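Local coordinates for soluble lytic transglycosylase B3 (PDB 5ANZ), which probably cleaves the glycan strands of peptidoglycan as a lytic transglycosylase in bacterial cell-wall turnover, and carries a bound calcium ion, at residues 83-87 against 162-168; 63-69 against 181-185; 46-50 against 73-78. One frame throughout, in Å; residues are numbered along the deposited sequence.

How the contacts relate
All three contacts lie in the lysozyme-like transglycosylase region. Contact 1 packs helix 80-87 on helix 156-166, contact 2 the start of helix 66-73 on helix 170-186, and contact 3 the start of helix 48-61 on the loop 73-78. Contacts 1 and 3 have centres about 14 Å apart and touch: Tyr165 OH lies 2.5 Å from Gln46 O, a probable hydrogen bond. Contact 2 is centred about 17 Å from contact 3 and 23 Å from contact 1. The Leu163 side chain is about 9 Å from that of Ile208, which binds N-acetylglucosamine in another structure of this protein; no sugar is bound here. Leu184 is about 10 Å, between side chains, from the calcium ligand Lys224.

Contact 1. Residues 83-87 against 162-168; sequences VEADR and TLAYEGR
Val83 and Asp86, one turn apart on helix 80-87, meet the end of helix 156-166 and the loop after it. The two short helix segments cross at -68°, with axes 10.6 Å apart at closest approach. The tight part is packing around one Val83 methyl group. Val83 CG2 presses on Thr162 CG2 at 3.5 Å, slightly closer than usual for two methyl groups. Its second neighbour is Glu166 CD, the carboxylate carbon. One turn on from Val83, Asp86 CB meets Leu163 CD2 at 3.6 Å.

The outer side is looser. Arg168 is exposed and poorly ordered, and its extended chain runs past Asp86 toward Arg87. In the modelled position Arg87 NH1 and Arg168 NH2 are 3.3 Å apart, with guanidinium planes turned 16° from each other. The disorder of Arg168 makes both values uncertain. Both groups are donors, so no bond joins them.

With chi1 at 179° the acid of Asp86 swings away from its own backbone N and reaches the loop. There OD2 accepts from Arg168 N at 2.9 Å on its syn side. The carboxylate thus fixes the backbone just beyond the helix, and its negative charge may ease the crowding of the two arginines.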
loop_
_atom_site.group_PDB
_atom_site.type_symbol
_atom_site.label_atom_id
_atom_site.label_comp_id
_atom_site.label_asym_id
_atom_site.label_seq_id
_atom_site.Cartn_x
_atom_site.Cartn_y
_atom_site.Cartn_z
ATOM N N VAL A 83 14.337 5.493 14.782
ATOM C CA VAL A 83 15.029 4.226 15.004
ATOM C C VAL A 83 14.058 3.177 15.541
ATOM O O VAL A 83 14.066 2.027 15.107
ATOM C CB VAL A 83 16.207 4.387 15.977
ATOM C CG1 VAL A 83 16.826 3.028 16.297
ATOM C CG2 VAL A 83 17.262 5.355 15.395
ATOM N N GLU A 84 13.209 3.589 16.475
ATOM C CA GLU A 84 12.219 2.690 17.067
ATOM C C GLU A 84 11.216 2.187 16.032
ATOM O O GLU A 84 10.924 0.989 16.001
ATOM C CB GLU A 84 11.488 3.384 18.220
ATOM C CG GLU A 84 10.312 2.593 18.780
ATOM C CD GLU A 84 10.664 1.150 19.127
ATOM O OE1 GLU A 84 11.840 0.875 19.452
ATOM O OE2 GLU A 84 9.761 0.290 19.070
ATOM N N ALA A 85 10.696 3.084 15.190
ATOM C CA ALA A 85 9.758 2.677 14.138
ATOM C C ALA A 85 10.403 1.680 13.171
ATOM O O ALA A 85 9.757 0.752 12.688
ATOM C CB ALA A 85 9.231 3.896 13.370
ATOM N N ASP A 86 11.681 1.888 12.891
ATOM C CA ASP A 86 12.448 1.040 11.983
ATOM C C ASP A 86 12.710 -0.343 12.587
ATOM O O ASP A 86 12.846 -1.333 11.871
ATOM C CB ASP A 86 13.760 1.754 11.634
ATOM C CG ASP A 86 14.658 0.945 10.716
ATOM O OD1 ASP A 86 14.305 0.765 9.530
ATOM O OD2 ASP A 86 15.743 0.525 11.178
ATOM N N ARG A 87 12.759 -0.400 13.916
ATOM C CA ARG A 87 13.029 -1.636 14.647
ATOM C C ARG A 87 11.732 -2.375 14.966
ATOM O O ARG A 87 11.721 -3.591 15.191
ATOM C CB ARG A 87 13.802 -1.307 15.930
ATOM C CG ARG A 87 14.110 -2.483 16.848
ATOM C CD ARG A 87 15.081 -2.027 17.931
ATOM N NE ARG A 87 15.194 -2.960 19.050
ATOM C CZ ARG A 87 16.088 -3.936 19.120
ATOM N NH1 ARG A 87 16.943 -4.123 18.124
ATOM N NH2 ARG A 87 16.125 -4.732 20.183
ATOM N N THR A 162 18.850 9.708 10.007
ATOM C CA THR A 162 18.817 8.793 11.135
ATOM C C THR A 162 18.923 7.349 10.637
ATOM O O THR A 162 19.770 6.592 11.102
ATOM C CB THR A 162 17.535 8.963 11.969
ATOM O OG1 THR A 162 17.538 10.272 12.565
ATOM C CG2 THR A 162 17.484 7.910 13.070
ATOM N N LEU A 163 18.076 6.987 9.674
ATOM C CA LEU A 163 18.100 5.623 9.123
ATOM C C LEU A 163 19.415 5.303 8.408
ATOM O O LEU A 163 19.910 4.179 8.481
ATOM C CB LEU A 163 16.929 5.429 8.163
ATOM C CG LEU A 163 15.545 5.534 8.795
ATOM C CD1 LEU A 163 14.486 5.439 7.718
ATOM C CD2 LEU A 163 15.343 4.429 9.820
ATOM N N ALA A 164 19.978 6.286 7.709
ATOM C CA ALA A 164 21.271 6.086 7.057
ATOM C C ALA A 164 22.360 5.806 8.089
ATOM O O ALA A 164 23.208 4.920 7.912
ATOM C CB ALA A 164 21.634 7.303 6.212
ATOM N N TYR A 165 22.333 6.573 9.173
ATOM C CA TYR A 165 23.332 6.461 10.229
ATOM C C TYR A 165 23.230 5.160 11.020
ATOM O O TYR A 165 24.233 4.486 11.241
ATOM C CB TYR A 165 23.215 7.656 11.182
ATOM C CG TYR A 165 24.072 7.571 12.435
ATOM C CD1 TYR A 165 25.454 7.446 12.360
ATOM C CD2 TYR A 165 23.494 7.654 13.697
ATOM C CE1 TYR A 165 26.234 7.387 13.505
ATOM C CE2 TYR A 165 24.264 7.599 14.848
ATOM C CZ TYR A 165 25.636 7.465 14.748
ATOM O OH TYR A 165 26.410 7.405 15.889
ATOM N N GLU A 166 22.024 4.801 11.447
ATOM C CA GLU A 166 21.875 3.639 12.321
ATOM C C GLU A 166 20.634 2.792 12.046
ATOM O O GLU A 166 20.189 2.049 12.914
ATOM C CB GLU A 166 21.864 4.099 13.780
ATOM C CG GLU A 166 20.826 5.168 14.080
ATOM C CD GLU A 166 20.892 5.667 15.513
ATOM O OE1 GLU A 166 21.243 4.872 16.410
ATOM O OE2 GLU A 166 20.595 6.860 15.743
ATOM N N GLY A 167 20.080 2.902 10.841
ATOM C CA GLY A 167 18.903 2.133 10.469
ATOM C C GLY A 167 19.227 0.732 9.985
ATOM O O GLY A 167 20.384 0.398 9.742
ATOM N N ARG A 168 18.196 -0.094 9.849
ATOM C CA ARG A 168 18.379 -1.474 9.401
ATOM C C ARG A 168 18.539 -1.550 7.886
ATOM O O ARG A 168 19.048 -2.542 7.354
ATOM C CB ARG A 168 17.197 -2.348 9.838
ATOM C CG ARG A 168 17.145 -2.635 11.324
ATOM C CD ARG A 168 16.069 -3.657 11.639
ATOM N NE ARG A 168 16.046 -3.999 13.058
ATOM C CZ ARG A 168 16.884 -4.854 13.635
ATOM N NH1 ARG A 168 17.823 -5.456 12.915
ATOM N NH2 ARG A 168 16.788 -5.106 14.934
#

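Contact 2. Residues 63-69 against 181-185; sequences GIDAQTF and LKILQ
Gln185 NE2 donates a hydrogen bond to Gly63 O at 2.8 Å, while the other end of the same amide, OE1, accepts from Asp65 N at 2.9 Å. One side chain therefore serves two backbone groups on either side of Ile64. Neither bond is quite straight: the N-H...O angles are 148° and 158°. Both oxygens are approached somewhat out of their carbonyl planes. Because one end donates and the other accepts, the two bonds set which way round the amide sits. The Gln185 chain leaves helix 170-186 and bends at chi2 (143°), which swings the amide over the loop.

Asp65 OD1 is also near OE1, but both are acceptors. The carboxylate is instead occupied by its own helix start, where Thr68 N donates to OD1 from above the carboxylate plane. The Thr68 hydroxyl is modelled unusually close to the same oxygen, so the length of that bond is doubtful. Thr68 directs CG2 at helix 170-186, where it packs 3.8 Å from Leu181 O and near Leu184 CB.

Beneath the polar group lies an apolar patch. Ile64 crosses Leu181 at about a right angle, with CD1 3.7 Å from Leu181 CB. The same CD1 reaches the aliphatic chain of Lys182, touching CG at 3.6 Å. Deeper in, Leu181 CD1 approaches Phe69 CD2 at 4.0 Å; the Phe69 ring also stacks on Phe73 and packs against helix 48-61.

Gly63 ends the preceding helix in a Schellman motif, and Asp65 is the N-cap of helix 66-73. The arrangement is a tight helix-to-helix turn, held by the Gln185 amide at its backbone and by Ile64 and Thr68 packing on helix 170-186, within the mainly helical part of this lysozyme-like domain.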
loop_
_atom_site.group_PDB
_atom_site.type_symbol
_atom_site.label_atom_id
_atom_site.label_comp_id
_atom_site.label_asym_id
_atom_site.label_seq_id
_atom_site.Cartn_x
_atom_site.Cartn_y
_atom_site.Cartn_z
ATOM N N GLY A 63 26.365 16.008 -6.632
ATOM C CA GLY A 63 25.794 17.210 -7.216
ATOM C C GLY A 63 25.109 18.169 -6.254
ATOM O O GLY A 63 24.650 19.233 -6.661
ATOM N N ILE A 64 25.028 17.805 -4.979
ATOM C CA ILE A 64 24.482 18.718 -3.981
ATOM C C ILE A 64 25.505 19.797 -3.620
ATOM O O ILE A 64 26.692 19.504 -3.444
ATOM C CB ILE A 64 24.056 17.977 -2.701
ATOM C CG1 ILE A 64 23.058 16.864 -3.036
ATOM C CG2 ILE A 64 23.477 18.956 -1.685
ATOM C CD1 ILE A 64 21.897 17.330 -3.883
ATOM N N ASP A 65 25.051 21.042 -3.511
ATOM C CA ASP A 65 25.965 22.126 -3.173
ATOM C C ASP A 65 25.947 22.445 -1.679
ATOM O O ASP A 65 25.004 22.118 -0.955
ATOM C CB ASP A 65 25.666 23.382 -4.001
ATOM C CG ASP A 65 24.231 23.851 -3.882
ATOM O OD1 ASP A 65 23.559 23.511 -2.888
ATOM O OD2 ASP A 65 23.777 24.581 -4.791
ATOM N N ALA A 66 27.015 23.094 -1.234
ATOM C CA ALA A 66 27.288 23.286 0.182
ATOM C C ALA A 66 26.173 23.997 0.943
ATOM O O ALA A 66 25.807 23.572 2.036
ATOM C CB ALA A 66 28.586 24.043 0.345
ATOM N N GLN A 67 25.654 25.088 0.385
ATOM C CA GLN A 67 24.594 25.832 1.054
ATOM C C GLN A 67 23.389 24.938 1.306
ATOM O O GLN A 67 22.802 24.966 2.389
ATOM C CB GLN A 67 24.166 27.052 0.237
ATOM C CG GLN A 67 23.066 27.871 0.909
ATOM C CD GLN A 67 22.501 28.966 0.018
ATOM O OE1 GLN A 67 22.929 30.120 0.083
ATOM N NE2 GLN A 67 21.530 28.608 -0.816
ATOM N N THR A 68 23.030 24.138 0.307
ATOM C CA THR A 68 21.868 23.253 0.417
ATOM C C THR A 68 22.056 22.220 1.519
ATOM O O THR A 68 21.162 21.994 2.344
ATOM C CB THR A 68 21.593 22.520 -0.909
ATOM O OG1 THR A 68 21.286 23.479 -1.926
ATOM C CG2 THR A 68 20.418 21.531 -0.763
ATOM N N PHE A 69 23.221 21.584 1.523
ATOM C CA PHE A 69 23.516 20.552 2.504
ATOM C C PHE A 69 23.497 21.121 3.926
ATOM O O PHE A 69 22.843 20.573 4.814
ATOM C CB PHE A 69 24.876 19.905 2.210
ATOM C CG PHE A 69 25.173 18.715 3.070
ATOM C CD1 PHE A 69 25.665 18.876 4.357
ATOM C CD2 PHE A 69 24.933 17.430 2.604
ATOM C CE1 PHE A 69 25.919 17.779 5.158
ATOM C CE2 PHE A 69 25.192 16.330 3.399
ATOM C CZ PHE A 69 25.687 16.505 4.680
ATOM N N LEU A 181 17.814 15.691 -0.963
ATOM C CA LEU A 181 18.647 16.887 -1.052
ATOM C C LEU A 181 18.522 17.535 -2.430
ATOM O O LEU A 181 18.593 18.757 -2.545
ATOM C CB LEU A 181 20.119 16.560 -0.744
ATOM C CG LEU A 181 20.414 16.221 0.728
ATOM C CD1 LEU A 181 21.794 15.580 0.879
ATOM C CD2 LEU A 181 20.338 17.488 1.573
ATOM N N LYS A 182 18.323 16.727 -3.472
ATOM C CA LYS A 182 18.153 17.266 -4.814
ATOM C C LYS A 182 16.847 18.035 -4.935
ATOM O O LYS A 182 16.776 19.047 -5.649
ATOM C CB LYS A 182 18.207 16.152 -5.863
ATOM C CG LYS A 182 19.537 15.431 -5.894
ATOM C CD LYS A 182 19.600 14.414 -7.029
ATOM C CE LYS A 182 20.980 13.764 -7.104
ATOM N NZ LYS A 182 20.990 12.546 -7.968
ATOM N N ILE A 183 15.822 17.548 -4.241
ATOM C CA ILE A 183 14.543 18.234 -4.175
ATOM C C ILE A 183 14.709 19.604 -3.518
ATOM O O ILE A 183 14.201 20.612 -4.022
ATOM C CB ILE A 183 13.507 17.410 -3.407
ATOM C CG1 ILE A 183 13.245 16.090 -4.147
ATOM C CG2 ILE A 183 12.219 18.220 -3.248
ATOM C CD1 ILE A 183 12.300 15.134 -3.401
ATOM N N LEU A 184 15.446 19.650 -2.414
ATOM C CA LEU A 184 15.741 20.934 -1.770
ATOM C C LEU A 184 16.553 21.841 -2.681
ATOM O O LEU A 184 16.285 23.030 -2.776
ATOM C CB LEU A 184 16.486 20.732 -0.452
ATOM C CG LEU A 184 15.661 19.976 0.588
ATOM C CD1 LEU A 184 16.451 19.772 1.867
ATOM C CD2 LEU A 184 14.341 20.726 0.859
ATOM N N GLN A 185 17.552 21.274 -3.347
ATOM C CA GLN A 185 18.394 22.038 -4.257
ATOM C C GLN A 185 17.558 22.658 -5.382
ATOM O O GLN A 185 17.797 23.797 -5.784
ATOM C CB GLN A 185 19.493 21.137 -4.829
ATOM C CG GLN A 185 20.437 21.836 -5.776
ATOM C CD GLN A 185 21.858 21.338 -5.629
ATOM O OE1 GLN A 185 22.354 21.176 -4.515
ATOM N NE2 GLN A 185 22.520 21.085 -6.749
#

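Contact 3. Residues 46-50 against 73-78; sequences QSFEQ and FAGVQP
The Phe48 ring carries Pro78 over one face. Phe48 sits within the capping box of Ser47 and Gln50 that starts helix 48-61. Pro78 CD stands 3.9 Å from the ring centroid and 21° off its normal, a CH-pi contact displaced toward the rim. Pro78 CG lies by the CB side of the ring, 3.6 Å from Phe48 CD1. The backbone carbon of Gln77 lies over the same face. The tip of the ring, CZ, points at the edge of the Phe73 ring, 4.5 Å from CE2. Tyr165, from helix 156-166, meets Phe48 edge-to-face, and Trp51 adds a further ring contact.

In the capping box Gln50 N donates to Ser47 OG at 3.0 Å, and Ser47 N donates back to Gln50 OE1 at 3.0 Å. Phe48 is the first residue of the helix. Its chi1 of 179° turns the ring outward, to the loop between helices 66-73 and 80-87.

A type II turn from Phe73 to Val76 leads into the loop, which then runs extended past the phenylalanine. Arg158, on helix 156-166, holds the loop by bonding to Gln77 O and Pro78 O. The contact thus packs the first modelled helix, 48-61, on this loop, away from the annotated sites. Val76 adds two touches: its O lies 3.4 Å from Phe48 CE2, and its CG1 lies 4.1 Å from Phe48 CZ.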
loop_
_atom_site.group_PDB
_atom_site.type_symbol
_atom_site.label_atom_id
_atom_site.label_comp_id
_atom_site.label_asym_id
_atom_site.label_seq_id
_atom_site.Cartn_x
_atom_site.Cartn_y
_atom_site.Cartn_z
ATOM N N GLN A 46 31.292 6.629 13.273
ATOM C CA GLN A 46 30.762 6.073 14.511
ATOM C C GLN A 46 29.881 7.095 15.224
ATOM O O GLN A 46 28.810 6.749 15.720
ATOM C CB GLN A 46 31.888 5.599 15.431
ATOM C CG GLN A 46 31.397 4.983 16.729
ATOM C CD GLN A 46 32.437 4.101 17.395
ATOM O OE1 GLN A 46 32.979 3.184 16.775
ATOM N NE2 GLN A 46 32.721 4.375 18.665
ATOM N N SER A 47 30.329 8.347 15.282
ATOM C CA SER A 47 29.469 9.416 15.781
ATOM C C SER A 47 28.600 9.931 14.633
ATOM O O SER A 47 28.944 9.739 13.467
ATOM C CB SER A 47 30.297 10.551 16.380
ATOM O OG SER A 47 30.661 11.485 15.383
ATOM N N PHE A 48 27.477 10.571 14.950
ATOM C CA PHE A 48 26.594 11.092 13.899
ATOM C C PHE A 48 27.298 12.172 13.079
ATOM O O PHE A 48 27.164 12.226 11.858
ATOM C CB PHE A 48 25.295 11.654 14.486
ATOM C CG PHE A 48 24.369 12.232 13.451
ATOM C CD1 PHE A 48 23.653 11.404 12.606
ATOM C CD2 PHE A 48 24.228 13.604 13.311
ATOM C CE1 PHE A 48 22.800 11.924 11.644
ATOM C CE2 PHE A 48 23.376 14.135 12.352
ATOM C CZ PHE A 48 22.659 13.290 11.515
ATOM N N GLU A 49 28.039 13.040 13.759
ATOM C CA GLU A 49 28.784 14.087 13.076
ATOM C C GLU A 49 29.817 13.479 12.133
ATOM O O GLU A 49 30.010 13.963 11.016
ATOM C CB GLU A 49 29.471 15.016 14.081
ATOM C CG GLU A 49 28.512 15.848 14.925
ATOM C CD GLU A 49 27.778 15.027 15.973
ATOM O OE1 GLU A 49 28.062 13.816 16.094
ATOM O OE2 GLU A 49 26.916 15.595 16.676
ATOM N N GLN A 50 30.486 12.422 12.584
ATOM C CA GLN A 50 31.428 11.713 11.727
ATOM C C GLN A 50 30.700 11.135 10.518
ATOM O O GLN A 50 31.148 11.291 9.383
ATOM C CB GLN A 50 32.149 10.604 12.500
ATOM C CG GLN A 50 33.347 11.088 13.319
ATOM C CD GLN A 50 33.817 10.056 14.328
ATOM O OE1 GLN A 50 33.194 9.006 14.495
ATOM N NE2 GLN A 50 34.921 10.349 15.008
ATOM N N PHE A 73 20.916 20.314 7.002
ATOM C CA PHE A 73 21.366 19.600 8.192
ATOM C C PHE A 73 21.494 20.477 9.430
ATOM O O PHE A 73 21.866 19.989 10.490
ATOM C CB PHE A 73 22.700 18.902 7.910
ATOM C CG PHE A 73 22.532 17.554 7.277
ATOM C CD1 PHE A 73 22.436 17.426 5.900
ATOM C CD2 PHE A 73 22.408 16.418 8.060
ATOM C CE1 PHE A 73 22.251 16.177 5.315
ATOM C CE2 PHE A 73 22.227 15.165 7.471
ATOM C CZ PHE A 73 22.153 15.053 6.099
ATOM N N ALA A 74 21.171 21.761 9.304
ATOM C CA ALA A 74 21.241 22.670 10.444
ATOM C C ALA A 74 20.445 22.151 11.646
ATOM O O ALA A 74 19.217 22.031 11.593
ATOM C CB ALA A 74 20.748 24.055 10.041
ATOM N N GLY A 75 21.155 21.829 12.723
ATOM C CA GLY A 75 20.523 21.389 13.954
ATOM C C GLY A 75 20.066 19.941 13.957
ATOM O O GLY A 75 19.540 19.454 14.962
ATOM N N VAL A 76 20.270 19.245 12.843
ATOM C CA VAL A 76 19.836 17.857 12.734
ATOM C C VAL A 76 20.678 16.883 13.569
ATOM O O VAL A 76 21.913 16.906 13.538
ATOM C CB VAL A 76 19.845 17.392 11.269
ATOM C CG1 VAL A 76 19.582 15.904 11.187
ATOM C CG2 VAL A 76 18.825 18.190 10.472
ATOM N N GLN A 77 19.979 16.041 14.325
ATOM C CA GLN A 77 20.581 14.985 15.131
ATOM C C GLN A 77 19.759 13.719 14.894
ATOM O O GLN A 77 18.666 13.798 14.343
ATOM C CB GLN A 77 20.585 15.350 16.619
ATOM C CG GLN A 77 21.579 16.433 17.020
ATOM C CD GLN A 77 23.015 15.958 16.938
ATOM O OE1 GLN A 77 23.787 16.426 16.101
ATOM N NE2 GLN A 77 23.385 15.027 17.813
ATOM N N PRO A 78 20.266 12.549 15.318
ATOM C CA PRO A 78 19.414 11.365 15.125
ATOM C C PRO A 78 18.081 11.469 15.866
ATOM O O PRO A 78 17.990 12.130 16.900
ATOM C CB PRO A 78 20.270 10.226 15.690
ATOM C CG PRO A 78 21.675 10.713 15.522
ATOM C CD PRO A 78 21.607 12.185 15.813
#